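Local coordinates for protein glycoside Hydrolase Family 43_12 (Metagenome, PDB 7JVH) that probably hydrolyses glycosidic bonds in plant cell-wall polysaccharides such as xylan or arabinoxylan, at residues G460-L473 with L517-S529. Sequence-based numbering, arbitrary orientation.
Sequences GLICYQNEACNYVL and LGVTTDGLNYQFS
The F528 ring reaches from hairpin 517-529 into a nest of four side chains on hairpin 460-473. With CG anti to the carbonyl carbon (chi1 -79°), the ring spans the gap, F528 CE1 lying 3.6 Å from Y471 CB and F528 CD2 3.7 Å from L473 CB. L461 CD2 and the C463 sulfur complete the nest, C463 SG lying 3.7 Å from F528 CZ in an oblique sulfur-aromatic contact. V519 of the same hairpin as F528 sets CG2 3.6 Å above the F528 ring plane, over its centre, so that one face meets a methyl of the beta-branched valine. Were F528 replaced by an alanine, a gap would probably open between the hairpins, and V519 CG2, C463 SG and the CB atoms of Y471 and L473 would lose the ring they share. C463 is small enough to fit between rings, its SG also meeting Y526 CD2 at 4.0 Å. The Y471 and Y526 side chains cross at about a right angle; Y526 CD1 comes to the Y471 ring edge, 4.1 Å from Y471 CE2, with the ring planes oblique at 58°. Tyrosine suits both places, its ring in the core and its hydroxyl satisfied: Y471 OH hydrogen-bonds to D544 O, Y526 OH to Q438 OE1. Flexible leucine branches fill the other end, L461 CD2 resting on the G518 backbone and L473 CD2 meeting L517 CD2 at 3.9 Å. No hydrogen bond joins the hairpins; such apolar side chains interleaved between two antiparallel sheets form the core of a concanavalin A-like beta sandwich, here the C-terminal domain.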
loop_
_atom_site.group_PDB
_atom_site.type_symbol
_atom_site.label_atom_id
_atom_site.label_comp_id
_atom_site.label_asym_id
_atom_site.label_seq_id
_atom_site.Cartn_x
_atom_site.Cartn_y
_atom_site.Cartn_z
ATOM N N GLY A 460 -11.301 21.486 3.137
ATOM C CA GLY A 460 -10.939 21.378 1.747
ATOM C C GLY A 460 -10.441 20.048 1.241
ATOM O O GLY A 460 -10.768 18.998 1.780
ATOM N N LEU A 461 -9.644 20.124 0.172
ATOM C CA LEU A 461 -9.252 18.995 -0.648
ATOM C C LEU A 461 -7.740 18.923 -0.658
ATOM O O LEU A 461 -7.077 19.943 -0.825
ATOM C CB LEU A 461 -9.791 19.206 -2.082
ATOM C CG LEU A 461 -9.289 18.289 -3.188
ATOM C CD1 LEU A 461 -9.861 16.885 -3.045
ATOM C CD2 LEU A 461 -9.646 18.901 -4.525
ATOM N N ILE A 462 -7.208 17.705 -0.525
ATOM C CA ILE A 462 -5.783 17.470 -0.305
ATOM C C ILE A 462 -5.214 16.412 -1.251
ATOM O O ILE A 462 -5.807 15.345 -1.427
ATOM C CB ILE A 462 -5.512 16.976 1.133
ATOM C CG1 ILE A 462 -6.180 17.886 2.159
ATOM C CG2 ILE A 462 -4.011 16.887 1.379
ATOM C CD1 ILE A 462 -6.048 17.410 3.578
ATOM N N CYS A 463 -4.053 16.723 -1.841
ATOM C CA CYS A 463 -3.174 15.764 -2.496
ATOM C C CYS A 463 -1.889 15.662 -1.629
ATOM O O CYS A 463 -1.178 16.655 -1.435
ATOM C CB CYS A 463 -2.865 16.212 -3.931
ATOM S SG CYS A 463 -4.336 16.509 -4.966
ATOM N N TYR A 464 -1.611 14.449 -1.130
ATOM C CA TYR A 464 -0.659 14.203 -0.051
ATOM C C TYR A 464 0.301 13.063 -0.387
ATOM O O TYR A 464 -0.127 11.936 -0.612
ATOM C CB TYR A 464 -1.448 13.799 1.198
ATOM C CG TYR A 464 -0.669 13.729 2.495
ATOM C CD1 TYR A 464 0.003 12.562 2.880
ATOM C CD2 TYR A 464 -0.667 14.804 3.382
ATOM C CE1 TYR A 464 0.692 12.500 4.083
ATOM C CE2 TYR A 464 -0.011 14.734 4.596
ATOM C CZ TYR A 464 0.682 13.580 4.934
ATOM O OH TYR A 464 1.393 13.462 6.120
ATOM N N GLN A 465 1.604 13.362 -0.388
ATOM C CA GLN A 465 2.664 12.350 -0.426
ATOM C C GLN A 465 3.197 12.153 0.999
ATOM O O GLN A 465 3.153 11.047 1.548
ATOM C CB GLN A 465 3.765 12.779 -1.390
ATOM C CG GLN A 465 5.040 11.937 -1.411
ATOM C CD GLN A 465 4.795 10.430 -1.494
ATOM O OE1 GLN A 465 5.226 9.716 -0.603
ATOM N NE2 GLN A 465 4.106 9.948 -2.536
ATOM N N ASN A 466 3.679 13.242 1.599
ATOM C CA ASN A 466 3.973 13.289 3.029
ATOM C C ASN A 466 3.683 14.680 3.617
ATOM O O ASN A 466 3.306 15.621 2.895
ATOM C CB ASN A 466 5.408 12.794 3.343
ATOM C CG ASN A 466 6.488 13.719 2.864
ATOM O OD1 ASN A 466 6.457 14.925 3.107
ATOM N ND2 ASN A 466 7.476 13.148 2.195
ATOM N N GLU A 467 3.851 14.792 4.936
ATOM C CA GLU A 467 3.523 16.000 5.682
ATOM C C GLU A 467 4.164 17.285 5.111
ATOM O O GLU A 467 3.675 18.379 5.355
ATOM C CB GLU A 467 3.898 15.851 7.155
ATOM C CG GLU A 467 5.378 15.509 7.406
ATOM C CD GLU A 467 5.699 14.017 7.418
ATOM O OE1 GLU A 467 4.793 13.172 7.318
ATOM O OE2 GLU A 467 6.871 13.693 7.582
ATOM N N ALA A 468 5.254 17.138 4.355
ATOM C CA ALA A 468 5.987 18.257 3.755
ATOM C C ALA A 468 6.019 18.190 2.226
ATOM O O ALA A 468 6.780 18.904 1.575
ATOM C CB ALA A 468 7.415 18.301 4.304
ATOM N N CYS A 469 5.177 17.317 1.661
ATOM C CA CYS A 469 5.037 17.136 0.222
ATOM C C CYS A 469 3.560 16.957 -0.053
ATOM O O CYS A 469 3.062 15.827 -0.179
ATOM C CB CYS A 469 5.854 15.925 -0.232
ATOM S SG CYS A 469 7.623 16.288 -0.433
ATOM N N ASN A 470 2.850 18.092 -0.118
ATOM C CA ASN A 470 1.411 18.097 -0.312
ATOM C C ASN A 470 0.883 19.375 -0.940
ATOM O O ASN A 470 1.542 20.421 -0.889
ATOM C CB ASN A 470 0.692 17.816 1.008
ATOM C CG ASN A 470 1.030 18.825 2.100
ATOM O OD1 ASN A 470 0.574 19.970 2.070
ATOM N ND2 ASN A 470 1.807 18.387 3.090
ATOM N N TYR A 471 -0.299 19.259 -1.560
ATOM C CA TYR A 471 -1.068 20.374 -2.095
ATOM C C TYR A 471 -2.425 20.389 -1.412
ATOM O O TYR A 471 -3.067 19.353 -1.285
ATOM C CB TYR A 471 -1.268 20.220 -3.595
ATOM C CG TYR A 471 0.004 20.225 -4.407
ATOM C CD1 TYR A 471 0.966 21.197 -4.212
ATOM C CD2 TYR A 471 0.218 19.286 -5.405
ATOM C CE1 TYR A 471 2.137 21.212 -4.958
ATOM C CE2 TYR A 471 1.384 19.297 -6.153
ATOM C CZ TYR A 471 2.336 20.270 -5.919
ATOM O OH TYR A 471 3.486 20.314 -6.666
ATOM N N VAL A 472 -2.844 21.573 -0.955
ATOM C CA VAL A 472 -4.072 21.739 -0.183
ATOM C C VAL A 472 -4.847 22.960 -0.683
ATOM O O VAL A 472 -4.272 24.034 -0.858
ATOM C CB VAL A 472 -3.776 21.918 1.308
ATOM C CG1 VAL A 472 -5.068 21.884 2.105
ATOM C CG2 VAL A 472 -2.832 20.857 1.801
ATOM N N LEU A 473 -6.152 22.764 -0.923
ATOM C CA LEU A 473 -7.096 23.817 -1.279
ATOM C C LEU A 473 -8.192 23.807 -0.234
ATOM O O LEU A 473 -8.883 22.814 -0.069
ATOM C CB LEU A 473 -7.698 23.554 -2.655
ATOM C CG LEU A 473 -8.768 24.538 -3.172
ATOM C CD1 LEU A 473 -8.162 25.892 -3.538
ATOM C CD2 LEU A 473 -9.499 23.960 -4.376
ATOM N N LEU A 517 -14.980 21.355 -4.651
ATOM C CA LEU A 517 -13.580 21.546 -4.974
ATOM C C LEU A 517 -13.121 20.379 -5.829
ATOM O O LEU A 517 -13.581 19.251 -5.645
ATOM C CB LEU A 517 -12.736 21.648 -3.695
ATOM C CG LEU A 517 -13.168 22.707 -2.670
ATOM C CD1 LEU A 517 -12.189 22.685 -1.492
ATOM C CD2 LEU A 517 -13.284 24.098 -3.295
ATOM N N GLY A 518 -12.213 20.656 -6.767
ATOM C CA GLY A 518 -11.757 19.669 -7.721
ATOM C C GLY A 518 -10.272 19.783 -7.995
ATOM O O GLY A 518 -9.701 20.884 -7.875
ATOM N N VAL A 519 -9.647 18.642 -8.330
ATOM C CA VAL A 519 -8.281 18.599 -8.789
ATOM C C VAL A 519 -8.197 17.578 -9.902
ATOM O O VAL A 519 -8.888 16.549 -9.871
ATOM C CB VAL A 519 -7.270 18.247 -7.626
ATOM C CG1 VAL A 519 -7.474 16.833 -7.103
ATOM C CG2 VAL A 519 -5.822 18.421 -8.073
ATOM N N THR A 520 -7.361 17.870 -10.901
ATOM C CA THR A 520 -7.105 16.969 -12.009
ATOM C C THR A 520 -5.611 16.965 -12.299
ATOM O O THR A 520 -4.961 18.004 -12.236
ATOM C CB THR A 520 -7.892 17.365 -13.288
ATOM O OG1 THR A 520 -7.624 16.432 -14.348
ATOM C CG2 THR A 520 -7.516 18.786 -13.763
ATOM N N THR A 521 -5.082 15.781 -12.624
ATOM C CA THR A 521 -3.684 15.619 -12.984
ATOM C C THR A 521 -3.581 14.862 -14.307
ATOM O O THR A 521 -4.202 13.821 -14.480
ATOM C CB THR A 521 -2.846 14.903 -11.869
ATOM O OG1 THR A 521 -1.532 14.639 -12.360
ATOM C CG2 THR A 521 -3.474 13.574 -11.433
ATOM N N ASP A 522 -2.769 15.412 -15.217
ATOM C CA ASP A 522 -2.460 14.822 -16.497
ATOM C C ASP A 522 -1.188 13.975 -16.456
ATOM O O ASP A 522 -0.635 13.645 -17.493
ATOM C CB ASP A 522 -2.302 15.931 -17.546
ATOM C CG ASP A 522 -1.113 16.822 -17.284
ATOM O OD1 ASP A 522 -0.475 16.696 -16.220
ATOM O OD2 ASP A 522 -0.825 17.654 -18.171
ATOM N N GLY A 523 -0.717 13.646 -15.244
ATOM C CA GLY A 523 0.508 12.890 -15.037
ATOM C C GLY A 523 1.742 13.754 -14.874
ATOM O O GLY A 523 2.726 13.288 -14.304
ATOM N N LEU A 524 1.692 14.997 -15.377
ATOM C CA LEU A 524 2.789 15.955 -15.298
ATOM C C LEU A 524 2.562 17.062 -14.273
ATOM O O LEU A 524 3.504 17.492 -13.612
ATOM C CB LEU A 524 3.078 16.597 -16.659
ATOM C CG LEU A 524 3.759 15.704 -17.727
ATOM C CD1 LEU A 524 3.825 16.413 -19.077
ATOM C CD2 LEU A 524 5.148 15.191 -17.354
ATOM N N ASN A 525 1.322 17.557 -14.181
ATOM C CA ASN A 525 0.922 18.614 -13.230
ATOM C C ASN A 525 -0.453 18.394 -12.639
ATOM O O ASN A 525 -1.236 17.633 -13.179
ATOM C CB ASN A 525 0.966 20.005 -13.878
ATOM C CG ASN A 525 2.355 20.390 -14.306
ATOM O OD1 ASN A 525 3.191 20.833 -13.478
ATOM N ND2 ASN A 525 2.627 20.260 -15.586
ATOM N N TYR A 526 -0.707 19.012 -11.487
ATOM C CA TYR A 526 -1.995 18.990 -10.810
ATOM C C TYR A 526 -2.578 20.386 -10.975
ATOM O O TYR A 526 -1.869 21.381 -10.818
ATOM C CB TYR A 526 -1.819 18.695 -9.317
ATOM C CG TYR A 526 -1.481 17.273 -8.953
ATOM C CD1 TYR A 526 -0.180 16.794 -9.046
ATOM C CD2 TYR A 526 -2.466 16.407 -8.486
ATOM C CE1 TYR A 526 0.132 15.486 -8.694
ATOM C CE2 TYR A 526 -2.169 15.093 -8.142
ATOM C CZ TYR A 526 -0.855 14.645 -8.242
ATOM O OH TYR A 526 -0.519 13.355 -7.899
ATOM N N GLN A 527 -3.868 20.457 -11.313
ATOM C CA GLN A 527 -4.587 21.713 -11.506
ATOM C C GLN A 527 -5.825 21.656 -10.623
ATOM O O GLN A 527 -6.666 20.768 -10.775
ATOM C CB GLN A 527 -4.997 21.921 -12.954
ATOM C CG GLN A 527 -5.948 23.103 -13.183
ATOM C CD GLN A 527 -5.313 24.450 -12.858
ATOM O OE1 GLN A 527 -4.373 24.835 -13.525
ATOM N NE2 GLN A 527 -5.826 25.179 -11.829
ATOM N N PHE A 528 -5.920 22.617 -9.703
ATOM C CA PHE A 528 -7.025 22.734 -8.782
ATOM C C PHE A 528 -8.109 23.661 -9.367
ATOM O O PHE A 528 -7.851 24.462 -10.267
ATOM C CB PHE A 528 -6.510 23.249 -7.426
ATOM C CG PHE A 528 -5.863 22.178 -6.582
ATOM C CD1 PHE A 528 -4.534 21.820 -6.774
ATOM C CD2 PHE A 528 -6.581 21.527 -5.596
ATOM C CE1 PHE A 528 -3.937 20.848 -5.984
ATOM C CE2 PHE A 528 -5.978 20.538 -4.800
ATOM C CZ PHE A 528 -4.659 20.205 -5.003
ATOM N N SER A 529 -9.334 23.505 -8.854
ATOM C CA SER A 529 -10.467 24.295 -9.267
ATOM C C SER A 529 -11.525 24.241 -8.199
ATOM O O SER A 529 -11.501 23.353 -7.330
ATOM C CB SER A 529 -11.059 23.768 -10.590
ATOM O OG SER A 529 -11.711 22.510 -10.420
#